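Local coordinates for NUDIX hydrolase (Alicyclobacillus acidocaldarius subsp. acidocaldarius, PDB 3QSJ), which binds a calcium ion and probably hydrolyses phosphorus-containing acid anhydrides with magnesium or manganese as cofactor, as a member of the NUDIX hydrolase family, at residues A84-L90 with P104-Q110; A11-V15 with T78-T83; K22-V26 with T180-D184. All blocks are in the same frame, centred on the assembly; numbering follows the deposited sequence.

Contact 1 (A84-L90 with P104-Q110). With CA (calcium ion), chain B.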
loop_
_atom_site.group_PDB
_atom_site.type_symbol
_atom_site.label_atom_id
_atom_site.label_comp_id
_atom_site.label_asym_id
_atom_site.label_seq_id
_atom_site.Cartn_x
_atom_site.Cartn_y
_atom_site.Cartn_z
ATOM N N ALA A 84 -2.886 6.848 1.142
ATOM C CA ALA A 84 -3.222 8.277 1.046
ATOM C C ALA A 84 -2.723 8.957 2.309
ATOM O O ALA A 84 -2.149 10.058 2.259
ATOM C CB ALA A 84 -4.745 8.438 0.904
ATOM N N GLU A 85 -2.915 8.295 3.451
ATOM C CA GLU A 85 -2.479 8.892 4.720
ATOM C C GLU A 85 -0.977 9.074 4.754
ATOM O O GLU A 85 -0.506 10.073 5.257
ATOM C CB GLU A 85 -2.859 7.977 5.903
ATOM C CG GLU A 85 -4.361 7.866 6.119
ATOM C CD GLU A 85 -4.731 6.839 7.175
ATOM O OE1 GLU A 85 -3.806 6.308 7.829
ATOM O OE2 GLU A 85 -5.936 6.548 7.335
ATOM N N GLU A 86 -0.229 8.074 4.259
ATOM C CA GLU A 86 1.221 8.066 4.404
ATOM C C GLU A 86 1.955 8.917 3.392
ATOM O O GLU A 86 2.910 9.607 3.769
ATOM C CB GLU A 86 1.682 6.587 4.355
ATOM C CG GLU A 86 1.294 5.843 5.611
ATOM C CD GLU A 86 1.803 4.421 5.587
ATOM O OE1 GLU A 86 2.995 4.221 5.261
ATOM O OE2 GLU A 86 1.022 3.522 5.968
ATOM N N ILE A 87 1.521 8.892 2.135
ATOM C CA ILE A 87 2.256 9.608 1.076
ATOM C C ILE A 87 1.474 10.680 0.331
ATOM O O ILE A 87 2.027 11.293 -0.597
ATOM C CB ILE A 87 2.988 8.605 0.135
ATOM C CG1 ILE A 87 1.961 7.701 -0.567
ATOM C CG2 ILE A 87 4.033 7.765 0.939
ATOM C CD1 ILE A 87 1.754 7.802 -2.040
ATOM N N GLY A 88 0.227 10.930 0.742
ATOM C CA GLY A 88 -0.530 12.074 0.209
ATOM C C GLY A 88 -1.094 11.936 -1.193
ATOM O O GLY A 88 -1.381 12.950 -1.856
ATOM N N TRP A 89 -1.164 10.708 -1.700
ATOM C CA TRP A 89 -1.777 10.487 -3.024
ATOM C C TRP A 89 -2.929 9.486 -2.837
ATOM O O TRP A 89 -2.739 8.425 -2.200
ATOM C CB TRP A 89 -0.773 9.908 -4.050
ATOM C CG TRP A 89 0.299 10.904 -4.457
ATOM C CD1 TRP A 89 1.464 11.163 -3.796
ATOM C CD2 TRP A 89 0.320 11.726 -5.634
ATOM N NE1 TRP A 89 2.154 12.178 -4.422
ATOM C CE2 TRP A 89 1.473 12.547 -5.550
ATOM C CE3 TRP A 89 -0.585 11.939 -6.688
ATOM C CZ2 TRP A 89 1.796 13.493 -6.538
ATOM C CZ3 TRP A 89 -0.237 12.826 -7.688
ATOM C CH2 TRP A 89 0.956 13.565 -7.627
ATOM N N LEU A 90 -4.070 9.777 -3.476
ATOM C CA LEU A 90 -5.193 8.834 -3.525
ATOM C C LEU A 90 -5.109 8.192 -4.831
ATOM O O LEU A 90 -5.276 8.863 -5.875
ATOM C CB LEU A 90 -6.576 9.509 -3.435
ATOM C CG LEU A 90 -7.167 9.672 -2.072
ATOM C CD1 LEU A 90 -8.366 10.632 -2.100
ATOM C CD2 LEU A 90 -7.542 8.329 -1.454
ATOM N N PRO A 104 -2.536 15.115 -6.523
ATOM C CA PRO A 104 -2.258 14.718 -5.141
ATOM C C PRO A 104 -3.253 15.409 -4.210
ATOM O O PRO A 104 -3.923 16.395 -4.578
ATOM C CB PRO A 104 -0.862 15.317 -4.883
ATOM C CG PRO A 104 -0.810 16.534 -5.779
ATOM C CD PRO A 104 -1.627 16.196 -6.988
ATOM N N LEU A 105 -3.274 14.959 -2.979
ATOM C CA LEU A 105 -4.045 15.647 -1.947
ATOM C C LEU A 105 -3.230 16.854 -1.530
ATOM O O LEU A 105 -1.999 16.805 -1.493
ATOM C CB LEU A 105 -4.199 14.718 -0.716
ATOM C CG LEU A 105 -5.043 13.472 -0.923
ATOM C CD1 LEU A 105 -4.793 12.493 0.235
ATOM C CD2 LEU A 105 -6.548 13.847 -1.015
ATOM N N ALA A 106 -3.908 17.938 -1.194
ATOM C CA ALA A 106 -3.238 19.112 -0.675
ATOM C C ALA A 106 -2.757 18.732 0.759
ATOM O O ALA A 106 -3.356 17.850 1.383
ATOM C CB ALA A 106 -4.225 20.281 -0.597
ATOM N N PRO A 107 -1.698 19.375 1.281
ATOM C CA PRO A 107 -1.251 19.085 2.660
ATOM C C PRO A 107 -2.391 19.027 3.673
ATOM O O PRO A 107 -2.425 18.099 4.479
ATOM C CB PRO A 107 -0.309 20.255 2.978
ATOM C CG PRO A 107 0.205 20.692 1.675
ATOM C CD PRO A 107 -0.878 20.447 0.665
ATOM N N ASP A 108 -3.354 19.994 3.605
ATOM C CA ASP A 108 -4.485 20.063 4.557
ATOM C C ASP A 108 -5.444 18.883 4.449
ATOM O O ASP A 108 -5.970 18.444 5.459
ATOM C CB ASP A 108 -5.262 21.369 4.407
ATOM C CG ASP A 108 -4.796 22.516 5.294
ATOM O OD1 ASP A 108 -3.789 22.340 6.029
ATOM O OD2 ASP A 108 -5.440 23.591 5.261
ATOM N N GLU A 109 -5.662 18.363 3.239
ATOM C CA GLU A 109 -6.562 17.211 3.046
ATOM C C GLU A 109 -5.842 15.998 3.566
ATOM O O GLU A 109 -6.462 15.171 4.210
ATOM C CB GLU A 109 -6.914 17.008 1.559
ATOM C CG GLU A 109 -7.603 18.224 0.946
ATOM C CD GLU A 109 -7.876 18.119 -0.532
ATOM O OE1 GLU A 109 -6.920 17.854 -1.297
ATOM O OE2 GLU A 109 -9.049 18.305 -0.924
ATOM N N GLN A 110 -4.518 15.884 3.298
ATOM C CA GLN A 110 -3.751 14.736 3.855
ATOM C C GLN A 110 -3.782 14.828 5.384
ATOM O O GLN A 110 -3.978 13.829 6.054
ATOM C CB GLN A 110 -2.298 14.701 3.346
ATOM C CG GLN A 110 -1.490 13.506 3.856
ATOM C CD GLN A 110 -0.070 13.470 3.325
ATOM O OE1 GLN A 110 0.409 14.400 2.626
ATOM N NE2 GLN A 110 0.642 12.403 3.629
HETATM CA CA CA B . -0.016 3.153 7.929
HETATM O O HOH W 1 -1.057 5.405 8.019
HETATM O O HOH W 2 -0.745 2.575 10.062
#
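Gln110 reaches across to the last turn of the Nudix helix, where its NE2 donates to Glu85 O at 3.1 Å along an almost straight N-H...O line (176°). The carbonyl oxygen lies in the Gln110 amide plane, whereas the donor stands well above the plane of the Glu85 carbonyl. A fully extended side chain, with CG opposite the backbone N (chi1 -178°), carries the amide this far and lays its CD 3.4 Å from Gly88 CA. That is the tight part of the contact: Gly88 leaves the helix with positive phi, and the flat amide of Gln110 lies against its CA; Gln110 OE1 is itself held by Arg168. Alongside, Leu105 N donates to Gly88 O at 3.0 Å, fixing the two backbones at the turn. Next to this bond the Leu105 side chain forms an apolar patch, its CD2 3.8 Å from Leu90 CD1 and its CD1 4.1 Å from Ala84 CB. The solvent side is still closely stacked at first: exposed Pro104 lies over one face of the Trp89 indole, CB 3.5 Å from the six-membered ring centroid in a CH-pi contact, while Trp89 NE1 is bonded to Glu166 O. It loosens at exposed Ala106 and Pro107, which do not touch 84-90. Glu86 OE2 binds the calcium ion at 2.2 Å, and water 1, also on the metal, donates to Glu85 OE1, while Glu85 OE2 is salt-bridged to Arg81. The contact thus joins the C-terminal end of helix 72-87 to the start of helix 107-113, with Leu90 packed on helix 119-125 and Ile87 on strand 24-31.

Contact 2 (A11-V15 with T78-T83). With CA (calcium ion), chain B.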
loop_
_atom_site.group_PDB
_atom_site.type_symbol
_atom_site.label_atom_id
_atom_site.label_comp_id
_atom_site.label_asym_id
_atom_site.label_seq_id
_atom_site.Cartn_x
_atom_site.Cartn_y
_atom_site.Cartn_z
ATOM N N ALA A 11 -3.498 -4.415 5.535
ATOM C CA ALA A 11 -3.239 -4.474 4.089
ATOM C C ALA A 11 -2.194 -3.502 3.748
ATOM O O ALA A 11 -1.984 -2.478 4.437
ATOM C CB ALA A 11 -4.497 -4.156 3.282
ATOM N N THR A 12 -1.495 -3.832 2.677
ATOM C CA THR A 12 -0.357 -3.072 2.195
ATOM C C THR A 12 -0.475 -2.864 0.696
ATOM O O THR A 12 -0.844 -3.793 -0.025
ATOM C CB THR A 12 0.929 -3.849 2.548
ATOM O OG1 THR A 12 0.998 -3.960 3.972
ATOM C CG2 THR A 12 2.158 -3.081 2.135
ATOM N N LEU A 13 -0.023 -1.690 0.231
ATOM C CA LEU A 13 -0.077 -1.354 -1.196
ATOM C C LEU A 13 1.315 -1.217 -1.739
ATOM O O LEU A 13 2.133 -0.430 -1.246
ATOM C CB LEU A 13 -0.855 -0.047 -1.455
ATOM C CG LEU A 13 -1.247 0.183 -2.922
ATOM C CD1 LEU A 13 -2.091 -0.994 -3.443
ATOM C CD2 LEU A 13 -1.982 1.551 -3.053
ATOM N N VAL A 14 1.572 -1.948 -2.844
ATOM C CA VAL A 14 2.872 -1.964 -3.497
ATOM C C VAL A 14 2.626 -1.158 -4.758
ATOM O O VAL A 14 1.977 -1.660 -5.704
ATOM C CB VAL A 14 3.316 -3.418 -3.794
ATOM C CG1 VAL A 14 4.717 -3.443 -4.440
ATOM C CG2 VAL A 14 3.291 -4.272 -2.514
ATOM N N VAL A 15 3.109 0.085 -4.761
ATOM C CA VAL A 15 2.872 1.008 -5.896
ATOM C C VAL A 15 4.137 1.013 -6.731
ATOM O O VAL A 15 5.214 1.393 -6.246
ATOM C CB VAL A 15 2.517 2.429 -5.382
ATOM C CG1 VAL A 15 2.128 3.343 -6.552
ATOM C CG2 VAL A 15 1.386 2.377 -4.336
ATOM N N THR A 78 -8.436 -0.693 2.472
ATOM C CA THR A 78 -7.528 -0.449 3.613
ATOM C C THR A 78 -6.194 -0.005 3.038
ATOM O O THR A 78 -5.635 0.971 3.468
ATOM C CB THR A 78 -7.364 -1.743 4.468
ATOM O OG1 THR A 78 -8.650 -2.120 4.978
ATOM C CG2 THR A 78 -6.264 -1.577 5.567
ATOM N N ALA A 79 -5.687 -0.739 2.060
ATOM C CA ALA A 79 -4.386 -0.427 1.458
ATOM C C ALA A 79 -4.344 0.964 0.809
ATOM O O ALA A 79 -3.390 1.724 1.028
ATOM C CB ALA A 79 -4.007 -1.512 0.462
ATOM N N LEU A 80 -5.394 1.299 0.068
ATOM C CA LEU A 80 -5.502 2.598 -0.633
ATOM C C LEU A 80 -5.614 3.718 0.398
ATOM O O LEU A 80 -4.990 4.779 0.232
ATOM C CB LEU A 80 -6.723 2.561 -1.547
ATOM C CG LEU A 80 -6.489 1.727 -2.811
ATOM C CD1 LEU A 80 -7.834 1.266 -3.399
ATOM C CD2 LEU A 80 -5.589 2.485 -3.801
ATOM N N ARG A 81 -6.399 3.512 1.429
ATOM C CA ARG A 81 -6.562 4.556 2.450
ATOM C C ARG A 81 -5.232 4.856 3.179
ATOM O O ARG A 81 -4.915 6.018 3.415
ATOM C CB ARG A 81 -7.638 4.151 3.494
ATOM C CG ARG A 81 -7.716 5.158 4.703
ATOM C CD ARG A 81 -8.756 4.754 5.781
ATOM N NE ARG A 81 -8.587 3.349 6.196
ATOM C CZ ARG A 81 -7.601 2.883 6.958
ATOM N NH1 ARG A 81 -6.667 3.716 7.447
ATOM N NH2 ARG A 81 -7.537 1.583 7.247
ATOM N N GLU A 82 -4.535 3.798 3.609
ATOM C CA GLU A 82 -3.279 3.883 4.374
ATOM C C GLU A 82 -2.222 4.569 3.503
ATOM O O GLU A 82 -1.462 5.419 3.989
ATOM C CB GLU A 82 -2.832 2.472 4.764
ATOM C CG GLU A 82 -3.683 1.866 5.877
ATOM C CD GLU A 82 -3.443 2.410 7.284
ATOM O OE1 GLU A 82 -2.333 2.936 7.535
ATOM O OE2 GLU A 82 -4.315 2.215 8.164
ATOM N N THR A 83 -2.249 4.288 2.180
ATOM C CA THR A 83 -1.328 4.917 1.251
ATOM C C THR A 83 -1.598 6.444 1.186
ATOM O O THR A 83 -0.653 7.239 1.181
ATOM C CB THR A 83 -1.436 4.259 -0.143
ATOM O OG1 THR A 83 -1.063 2.872 0.001
ATOM C CG2 THR A 83 -0.506 4.915 -1.152
HETATM CA CA CA B . -0.016 3.153 7.929
HETATM O O HOH W 2 -0.745 2.575 10.062
HETATM O O HOH W 1 -1.057 5.405 8.019
#
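Strand 11-15 and helix 78-83 approach to 6.6 Å between their axes at a crossing angle of -70°, with Thr12 and Ala79 nearest in register. This is helix-on-sheet packing in the core of the Nudix fold, the helix being the one that supplies metal-binding glutamates. No hydrogen bond links the segments, and the interface is made by the strand residues Ala11, Leu13 and Val15, whose CB atoms point toward the helix. Small groups permit the close approach: Ala79 CB sits over the strand backbone, 3.8 Å from Thr12 C and 3.9 Å from Ala11 CB, while the methyl of Thr78 lies beside Ala11. Leu13 takes the next place along the strand. Its CG is opposite the backbone N (chi1 -166°), a setting that sends CD2 in between Leu80 CD2, 3.8 Å away, and the side chain of Thr83, which it crosses at about a right angle. Leu91 covers Leu13, Val15 and Leu80. Glu82, whose CB also points toward the strand, bends at chi2 (-75°) to put OE1 on the calcium ion at 2.4 Å, a site it shares with Gly46 O and Glu86. Its OE2 takes a salt bridge from Arg81 NH1 at 2.9 Å, met from above the carboxylate plane; Arg81 also pairs with Asp53 and Glu85, a second shell that probably helps to position the ligand. The hydroxyl of Thr83, packed against Leu13 CB, is turned back into its own helix, where OG1 donates to Ala79 O at 2.8 Å from the carbonyl face opposite the one used by Thr83 N.

Contact 3 (K22-V26 with T180-D184)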
loop_
_atom_site.group_PDB
_atom_site.type_symbol
_atom_site.label_atom_id
_atom_site.label_comp_id
_atom_site.label_asym_id
_atom_site.label_seq_id
_atom_site.Cartn_x
_atom_site.Cartn_y
_atom_site.Cartn_z
ATOM N N LYS A 22 15.309 0.215 -17.290
ATOM C CA LYS A 22 14.281 -0.820 -17.486
ATOM C C LYS A 22 14.082 -1.695 -16.231
ATOM O O LYS A 22 13.856 -2.902 -16.344
ATOM C CB LYS A 22 14.545 -1.667 -18.765
ATOM C CG LYS A 22 14.453 -0.863 -20.065
ATOM C CD LYS A 22 14.743 -1.724 -21.290
ATOM C CE LYS A 22 14.452 -0.995 -22.583
ATOM N NZ LYS A 22 12.990 -0.854 -22.835
ATOM N N ASP A 23 14.260 -1.098 -15.043
ATOM C CA ASP A 23 14.006 -1.767 -13.779
ATOM C C ASP A 23 12.716 -1.204 -13.177
ATOM O O ASP A 23 12.488 -0.012 -13.273
ATOM C CB ASP A 23 15.150 -1.549 -12.771
ATOM C CG ASP A 23 16.476 -2.205 -13.144
ATOM O OD1 ASP A 23 16.448 -3.261 -13.799
ATOM O OD2 ASP A 23 17.531 -1.652 -12.785
ATOM N N ILE A 24 11.944 -2.047 -12.466
ATOM C CA ILE A 24 10.760 -1.543 -11.774
ATOM C C ILE A 24 11.211 -0.732 -10.559
ATOM O O ILE A 24 12.094 -1.165 -9.808
ATOM C CB ILE A 24 9.863 -2.723 -11.355
ATOM C CG1 ILE A 24 9.315 -3.425 -12.611
ATOM C CG2 ILE A 24 8.732 -2.215 -10.438
ATOM C CD1 ILE A 24 8.531 -4.755 -12.415
ATOM N N GLU A 25 10.526 0.388 -10.312
ATOM C CA GLU A 25 10.721 1.213 -9.128
ATOM C C GLU A 25 9.467 1.100 -8.305
ATOM O O GLU A 25 8.403 0.867 -8.864
ATOM C CB GLU A 25 10.961 2.678 -9.518
ATOM C CG GLU A 25 12.300 2.767 -10.210
ATOM C CD GLU A 25 12.652 4.074 -10.862
ATOM O OE1 GLU A 25 11.831 5.025 -10.795
ATOM O OE2 GLU A 25 13.780 4.150 -11.419
ATOM N N VAL A 26 9.571 1.340 -6.988
ATOM C CA VAL A 26 8.449 1.110 -6.050
ATOM C C VAL A 26 8.483 2.171 -4.958
ATOM O O VAL A 26 9.579 2.643 -4.635
ATOM C CB VAL A 26 8.563 -0.343 -5.483
ATOM C CG1 VAL A 26 9.902 -0.594 -4.735
ATOM C CG2 VAL A 26 7.349 -0.710 -4.626
ATOM N N THR A 180 12.053 3.997 -5.225
ATOM C CA THR A 180 13.358 3.360 -5.329
ATOM C C THR A 180 13.363 2.190 -6.300
ATOM O O THR A 180 12.384 1.443 -6.346
ATOM C CB THR A 180 13.846 2.871 -3.918
ATOM O OG1 THR A 180 15.158 2.316 -4.045
ATOM C CG2 THR A 180 12.917 1.826 -3.308
ATOM N N PRO A 181 14.435 1.966 -7.075
ATOM C CA PRO A 181 14.490 0.718 -7.855
ATOM C C PRO A 181 14.402 -0.436 -6.828
ATOM O O PRO A 181 14.995 -0.335 -5.743
ATOM C CB PRO A 181 15.881 0.761 -8.486
ATOM C CG PRO A 181 16.301 2.139 -8.428
ATOM C CD PRO A 181 15.677 2.760 -7.236
ATOM N N ALA A 182 13.608 -1.472 -7.115
ATOM C CA ALA A 182 13.416 -2.620 -6.181
ATOM C C ALA A 182 14.743 -3.363 -5.908
ATOM O O ALA A 182 14.989 -3.778 -4.777
ATOM C CB ALA A 182 12.356 -3.571 -6.737
ATOM N N ARG A 183 15.631 -3.463 -6.929
ATOM C CA ARG A 183 16.974 -4.087 -6.800
ATOM C C ARG A 183 17.849 -3.389 -5.726
ATOM O O ARG A 183 18.493 -4.075 -4.901
ATOM C CB ARG A 183 17.667 -4.060 -8.174
ATOM C CG ARG A 183 18.785 -5.079 -8.342
ATOM C CD ARG A 183 19.370 -5.016 -9.749
ATOM N NE ARG A 183 18.376 -5.320 -10.787
ATOM C CZ ARG A 183 18.181 -6.527 -11.312
ATOM N NH1 ARG A 183 17.259 -6.707 -12.249
ATOM N NH2 ARG A 183 18.906 -7.566 -10.900
ATOM N N ASP A 184 17.900 -2.033 -5.772
ATOM C CA ASP A 184 18.656 -1.154 -4.855
ATOM C C ASP A 184 18.252 -1.458 -3.414
ATOM O O ASP A 184 19.097 -1.743 -2.571
ATOM C CB ASP A 184 18.324 0.345 -5.121
ATOM C CG ASP A 184 19.168 1.129 -6.120
ATOM O OD1 ASP A 184 19.761 0.499 -7.022
ATOM O OD2 ASP A 184 19.157 2.396 -6.046
HETATM O O HOH W 3 14.971 -5.132 -11.506
HETATM O O HOH W 4 14.090 -3.181 -9.756
#
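Ile24 O is gripped twice: Ala182 N donates to it at 3.1 Å, nearly straight (171°) and in the carbonyl plane, and water 4 donates to it at 2.8 Å. The same water accepts from Arg183 N, so the first turn of helix 182-190 is tied to the start of strand 24-31 both directly and through solvent. One residue on, the chains pair as antiparallel strands. Val26 and Thr180 form a hydrogen-bonded pair, with Thr180 N to Val26 O and Val26 N to Thr180 O both 2.9 Å, the second more bent at 149°. Glu25 and Pro181 follow as a non-hydrogen-bonded pair whose CA atoms come to 4.0 Å; here Glu25 CA makes a bent CA-H...O contact with Thr180 O (3.2 Å). Proline has no N-H, but this position does not call for one, and as the N-cap residue Pro181 ends the strand and opens the helix. Val26 and Thr180 lie side by side on one face of the sheet, CG1 of the valine 4.1 Å from CG2 of the threonine. The valine's chi1 of 59° places CG1 between its backbone N and carbonyl carbon, close over Thr180 O. Glu25 instead extends along Pro181, and its carboxylate is held by Arg17 and by Ala20 N. Toward the solvent the contact slackens: Asp23 OD1 meets the edge of the Arg183 guanidinium in a long salt bridge of 3.9 Å to NH1, with water 3 weakly bonded to both. The contact lies where the pairing begins for strand 24-31 and ends for strand 174-181, just before helix 182-190, with Val26 and Ala182 covered by helix 198-209 and Ile24 resting on strand 7-18.

Overall arrangement
Contacts 1 and 2 share helix 72-87 and, with centres 13 Å apart, lie in series along it: contact 2 lays its middle on the central sheet, contact 1 ties its C-terminal end to the next helix. Each gives the calcium ion one glutamate, Glu82 from contact 2 and Glu86 from contact 1, and Gly46 completes the protein ligands. The two also touch, Trp89 O lying 4.3 Å from Thr83 CG2. Contact 3 is farther off, its centre 19 Å from that of contact 2 and 23 Å from that of contact 1. It meets contact 2 through neighbouring strands, Val26 CG2 packing 3.8 Å from Val14 CG1, but the Val26 side chain remains about 12 Å from that of Glu86.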